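Local coordinates for inactive Zymogen C11 Protease (Parabacteroides distasonis, PDB 6MZO), which is the inactive zymogen form of a clostripain-like C11 protease, which once activated probably cleaves peptide bonds as a clan CD cysteine peptidase, at residues A[238-251]-A[346-358]. Numbering follows the deposited sequence.
With GOL (glycerol), chain B.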
# COMPACT_ATOMS: atom_id res chain seq x y z
N LEU A 238 -16.68 -8.67 1.38
CA LEU A 238 -16.50 -7.75 2.52
C LEU A 238 -17.37 -6.51 2.26
O LEU A 238 -18.03 -5.97 3.16
CB LEU A 238 -15.00 -7.41 2.69
CG LEU A 238 -14.69 -6.43 3.84
CD1 LEU A 238 -15.16 -6.96 5.19
CD2 LEU A 238 -13.20 -6.26 3.83
N ALA A 239 -17.44 -6.07 1.00
CA ALA A 239 -18.18 -4.85 0.72
C ALA A 239 -19.64 -5.15 0.91
O ALA A 239 -20.35 -4.35 1.47
CB ALA A 239 -17.92 -4.35 -0.68
N ALA A 240 -20.07 -6.34 0.48
CA ALA A 240 -21.50 -6.65 0.59
C ALA A 240 -21.91 -6.70 2.06
O ALA A 240 -23.01 -6.22 2.44
CB ALA A 240 -21.78 -7.94 -0.09
N THR A 241 -21.01 -7.22 2.89
CA THR A 241 -21.33 -7.39 4.28
C THR A 241 -21.41 -5.97 4.86
O THR A 241 -22.29 -5.66 5.65
CB THR A 241 -20.28 -8.24 4.98
OG1 THR A 241 -20.29 -9.59 4.43
CG2 THR A 241 -20.56 -8.28 6.46
N CYS A 242 -20.48 -5.09 4.44
CA CYS A 242 -20.49 -3.72 4.97
C CYS A 242 -21.67 -2.95 4.45
O CYS A 242 -22.24 -2.11 5.18
CB CYS A 242 -19.17 -2.99 4.62
SG CYS A 242 -17.78 -3.66 5.55
N ARG A 243 -22.08 -3.27 3.22
CA ARG A 243 -23.21 -2.56 2.66
C ARG A 243 -24.44 -2.70 3.58
O ARG A 243 -25.20 -1.69 3.81
CB ARG A 243 -23.53 -3.11 1.25
CG ARG A 243 -24.75 -2.40 0.61
CD ARG A 243 -25.02 -3.02 -0.77
NE ARG A 243 -23.77 -3.19 -1.49
CZ ARG A 243 -23.27 -4.35 -1.90
NH1 ARG A 243 -23.95 -5.48 -1.71
NH2 ARG A 243 -22.08 -4.37 -2.51
N THR A 244 -24.55 -3.86 4.23
CA THR A 244 -25.79 -4.10 5.01
C THR A 244 -25.91 -3.15 6.20
O THR A 244 -27.03 -2.78 6.59
CB THR A 244 -25.90 -5.56 5.50
OG1 THR A 244 -24.87 -5.84 6.45
CG2 THR A 244 -25.73 -6.53 4.33
N LEU A 245 -24.78 -2.65 6.70
CA LEU A 245 -24.83 -1.75 7.84
C LEU A 245 -24.62 -0.30 7.45
O LEU A 245 -24.98 0.58 8.23
CB LEU A 245 -23.82 -2.15 8.94
CG LEU A 245 -22.30 -2.01 8.68
CD1 LEU A 245 -21.67 -1.00 9.61
CD2 LEU A 245 -21.56 -3.32 8.83
N PHE A 246 -24.08 -0.02 6.26
CA PHE A 246 -23.85 1.39 5.92
C PHE A 246 -24.95 2.00 5.04
O PHE A 246 -25.16 3.22 5.05
CB PHE A 246 -22.49 1.53 5.21
CG PHE A 246 -21.34 1.53 6.13
CD1 PHE A 246 -21.10 2.65 6.92
CD2 PHE A 246 -20.47 0.43 6.20
CE1 PHE A 246 -20.03 2.67 7.79
CE2 PHE A 246 -19.37 0.47 7.05
CZ PHE A 246 -19.15 1.59 7.85
N HIS A 247 -25.62 1.15 4.26
CA HIS A 247 -26.46 1.68 3.18
C HIS A 247 -27.71 2.38 3.71
O HIS A 247 -28.41 3.09 2.94
CB HIS A 247 -26.86 0.56 2.19
CG HIS A 247 -27.92 -0.36 2.70
ND1 HIS A 247 -27.96 -0.83 3.99
CD2 HIS A 247 -29.02 -0.87 2.10
CE1 HIS A 247 -29.02 -1.59 4.17
NE2 HIS A 247 -29.69 -1.61 3.03
N ASP A 248 -28.02 2.24 5.00
CA ASP A 248 -29.23 2.86 5.53
C ASP A 248 -28.90 3.90 6.60
O ASP A 248 -29.78 4.33 7.40
CB ASP A 248 -30.21 1.80 6.06
CG ASP A 248 -29.69 1.04 7.28
OD1 ASP A 248 -28.47 1.07 7.57
OD2 ASP A 248 -30.53 0.43 7.98
N LYS A 249 -27.65 4.32 6.62
CA LYS A 249 -27.22 5.27 7.68
C LYS A 249 -27.30 6.68 7.06
O LYS A 249 -26.72 6.91 5.98
CB LYS A 249 -25.79 4.98 8.18
CG LYS A 249 -25.61 3.60 8.90
CD LYS A 249 -26.47 3.61 10.16
CE LYS A 249 -26.47 2.22 10.86
NZ LYS A 249 -26.99 1.03 10.05
N THR A 250 -27.98 7.58 7.74
CA THR A 250 -27.99 8.95 7.25
C THR A 250 -26.69 9.67 7.64
O THR A 250 -25.92 9.20 8.50
CB THR A 250 -29.17 9.75 7.82
OG1 THR A 250 -28.98 9.87 9.24
CG2 THR A 250 -30.54 9.08 7.49
N GLU A 251 -26.42 10.82 7.02
CA GLU A 251 -25.28 11.61 7.44
C GLU A 251 -25.36 11.90 8.93
O GLU A 251 -24.35 11.78 9.63
CB GLU A 251 -25.18 12.95 6.67
CG GLU A 251 -24.49 12.88 5.34
CD GLU A 251 -23.86 14.22 4.96
OE1 GLU A 251 -24.32 15.26 5.49
OE2 GLU A 251 -22.89 14.22 4.16
N TRP A 346 -15.36 14.74 -1.13
CA TRP A 346 -14.34 14.03 -1.88
C TRP A 346 -14.53 12.51 -1.81
O TRP A 346 -14.42 11.81 -2.81
CB TRP A 346 -12.94 14.39 -1.34
CG TRP A 346 -11.85 13.61 -1.90
CD1 TRP A 346 -11.19 13.85 -3.08
CD2 TRP A 346 -11.27 12.47 -1.34
NE1 TRP A 346 -10.23 12.89 -3.29
CE2 TRP A 346 -10.25 12.03 -2.22
CE3 TRP A 346 -11.49 11.74 -0.16
CZ2 TRP A 346 -9.47 10.90 -1.96
CZ3 TRP A 346 -10.70 10.60 0.09
CH2 TRP A 346 -9.71 10.21 -0.82
N TYR A 347 -14.85 12.03 -0.63
CA TYR A 347 -15.00 10.62 -0.41
C TYR A 347 -16.06 10.00 -1.28
O TYR A 347 -15.98 8.82 -1.59
CB TYR A 347 -15.36 10.38 1.05
CG TYR A 347 -15.18 8.97 1.53
CD1 TYR A 347 -13.91 8.35 1.61
CD2 TYR A 347 -16.30 8.27 1.92
CE1 TYR A 347 -13.78 7.05 2.14
CE2 TYR A 347 -16.20 6.98 2.43
CZ TYR A 347 -14.94 6.37 2.51
OH TYR A 347 -14.91 5.12 3.02
N LYS A 348 -17.06 10.81 -1.67
CA LYS A 348 -18.21 10.30 -2.43
C LYS A 348 -17.87 9.81 -3.84
O LYS A 348 -18.64 9.06 -4.44
CB LYS A 348 -19.32 11.35 -2.47
CG LYS A 348 -19.92 11.56 -1.04
CD LYS A 348 -21.03 12.62 -1.03
CE LYS A 348 -21.68 12.65 0.34
NZ LYS A 348 -22.52 13.87 0.55
N ASP A 349 -16.67 10.13 -4.31
CA ASP A 349 -16.29 9.64 -5.61
C ASP A 349 -15.58 8.31 -5.53
O ASP A 349 -15.26 7.75 -6.58
CB ASP A 349 -15.40 10.63 -6.31
CG ASP A 349 -16.15 11.90 -6.70
OD1 ASP A 349 -17.31 11.79 -7.14
OD2 ASP A 349 -15.56 12.99 -6.54
N LEU A 350 -15.26 7.80 -4.33
CA LEU A 350 -14.58 6.48 -4.27
C LEU A 350 -15.52 5.29 -4.53
O LEU A 350 -16.68 5.29 -4.12
CB LEU A 350 -13.96 6.28 -2.88
CG LEU A 350 -12.81 7.22 -2.60
CD1 LEU A 350 -12.33 6.94 -1.21
CD2 LEU A 350 -11.70 6.97 -3.59
N GLU A 351 -15.01 4.26 -5.20
CA GLU A 351 -15.80 3.09 -5.47
C GLU A 351 -16.38 2.44 -4.21
O GLU A 351 -17.54 2.00 -4.21
CB GLU A 351 -14.94 2.06 -6.22
CG GLU A 351 -15.72 0.91 -6.80
CD GLU A 351 -14.81 -0.05 -7.58
OE1 GLU A 351 -13.59 0.20 -7.65
OE2 GLU A 351 -15.34 -1.02 -8.20
N TRP A 352 -15.57 2.36 -3.16
CA TRP A 352 -16.05 1.81 -1.88
C TRP A 352 -17.31 2.58 -1.39
O TRP A 352 -18.30 1.98 -1.01
CB TRP A 352 -14.94 1.85 -0.82
CG TRP A 352 -15.41 1.39 0.55
CD1 TRP A 352 -15.83 2.20 1.55
CD2 TRP A 352 -15.47 0.04 1.03
NE1 TRP A 352 -16.18 1.42 2.68
CE2 TRP A 352 -15.95 0.09 2.38
CE3 TRP A 352 -15.19 -1.20 0.46
CZ2 TRP A 352 -16.16 -1.06 3.15
CZ3 TRP A 352 -15.35 -2.35 1.23
CH2 TRP A 352 -15.87 -2.27 2.55
N TYR A 353 -17.27 3.89 -1.37
CA TYR A 353 -18.44 4.65 -0.97
C TYR A 353 -19.68 4.34 -1.82
O TYR A 353 -20.78 4.15 -1.29
CB TYR A 353 -18.14 6.14 -1.02
CG TYR A 353 -19.36 6.97 -0.65
CD1 TYR A 353 -19.69 7.17 0.70
CD2 TYR A 353 -20.19 7.46 -1.61
CE1 TYR A 353 -20.82 7.90 1.04
CE2 TYR A 353 -21.35 8.21 -1.26
CZ TYR A 353 -21.63 8.40 0.07
OH TYR A 353 -22.78 9.15 0.38
N LYS A 354 -19.53 4.36 -3.14
CA LYS A 354 -20.63 4.11 -4.02
C LYS A 354 -21.26 2.74 -3.80
O LYS A 354 -22.50 2.61 -3.78
CB LYS A 354 -20.17 4.26 -5.47
CG LYS A 354 -19.66 5.67 -5.78
CD LYS A 354 -19.14 5.74 -7.23
CE LYS A 354 -18.46 7.08 -7.55
NZ LYS A 354 -17.84 6.98 -8.93
N ASP A 355 -20.42 1.74 -3.59
CA ASP A 355 -20.92 0.37 -3.48
C ASP A 355 -21.37 -0.02 -2.07
O ASP A 355 -22.21 -0.93 -1.92
CB ASP A 355 -19.91 -0.64 -4.00
CG ASP A 355 -19.65 -0.47 -5.49
OD1 ASP A 355 -20.41 0.27 -6.14
OD2 ASP A 355 -18.70 -1.07 -5.99
N VAL A 356 -20.88 0.69 -1.08
CA VAL A 356 -21.15 0.33 0.30
C VAL A 356 -22.13 1.28 1.00
O VAL A 356 -23.06 0.83 1.68
CB VAL A 356 -19.80 0.26 1.07
CG1 VAL A 356 -20.04 0.15 2.58
CG2 VAL A 356 -19.03 -0.98 0.58
N TYR A 357 -21.96 2.59 0.79
CA TYR A 357 -22.92 3.59 1.36
C TYR A 357 -24.11 3.81 0.44
O TYR A 357 -25.24 3.95 0.94
CB TYR A 357 -22.25 4.91 1.60
CG TYR A 357 -21.30 4.99 2.77
CD1 TYR A 357 -20.05 4.38 2.72
CD2 TYR A 357 -21.62 5.71 3.90
CE1 TYR A 357 -19.13 4.50 3.75
CE2 TYR A 357 -20.74 5.81 4.93
CZ TYR A 357 -19.49 5.22 4.86
OH TYR A 357 -18.62 5.38 5.92
N GLN A 358 -23.80 3.75 -0.86
CA GLN A 358 -24.66 4.09 -2.01
C GLN A 358 -25.16 5.48 -1.94
O GLN A 358 -24.39 6.39 -2.23
CB GLN A 358 -25.77 3.07 -2.18
CG GLN A 358 -25.12 1.72 -2.27
CD GLN A 358 -26.07 0.59 -2.42
OE1 GLN A 358 -26.87 0.32 -1.54
NE2 GLN A 358 -25.98 -0.09 -3.55
C1 GOL B . -22.36 10.35 4.15
O1 GOL B . -23.02 9.47 3.25
C2 GOL B . -21.24 11.23 3.56
O2 GOL B . -20.75 12.02 4.60
C3 GOL B . -20.08 10.40 3.00
O3 GOL B . -18.85 11.08 2.85
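Arg243 reaches the C-terminal end of helix 351-357 and gives its NE hydrogen to the backbone O of Asp355 (2.8 Å). The bond is nearly straight, 174° at the hydrogen, and the acceptor lies in the guanidinium plane. CG is anti to the backbone N, and a bend at chi3 turns NE onto the carbonyl. Asp355 OD2 is hydrogen-bonded to Tyr172 OH on helix 168-173. With an alanine at Arg243, Asp355 O would probably lose this side-chain donor, and a gap would open beside Asp355 and Gln358. Val356 O is buried with no conventional donor; Arg243 CA offers it a CA-H...O contact at 3.5 Å. Tyr357 O receives a similar contact from His247 CA.

Val356 is a knob among Ala239, Cys242, Arg243 and Phe246. Its CG1 lies 3.7 Å from Phe246 CD2. Cys242 SG meets the edge of the Trp352 ring, 3.8 Å from CH2. Phe246 CD1 sits over one face of Tyr357, with the ring planes 32° apart. A glycerol, probably from crystallisation, donates from O2 to Glu251 OE2, and its O1 shares a hydrogen bond with Tyr353 OH. Lys348 NZ makes a long salt bridge to the same OE2 (3.6 Å).

The axes of segments 238-246 and 351-357 cross at -60°, 8.4 Å apart at closest. Helices 288-301 and 278-283 pack against helix 235-246, while helix 168-173 touches both Ala239 and Trp352. The contact joins the model's C-terminal helix to the helix following sheet strand 226-231.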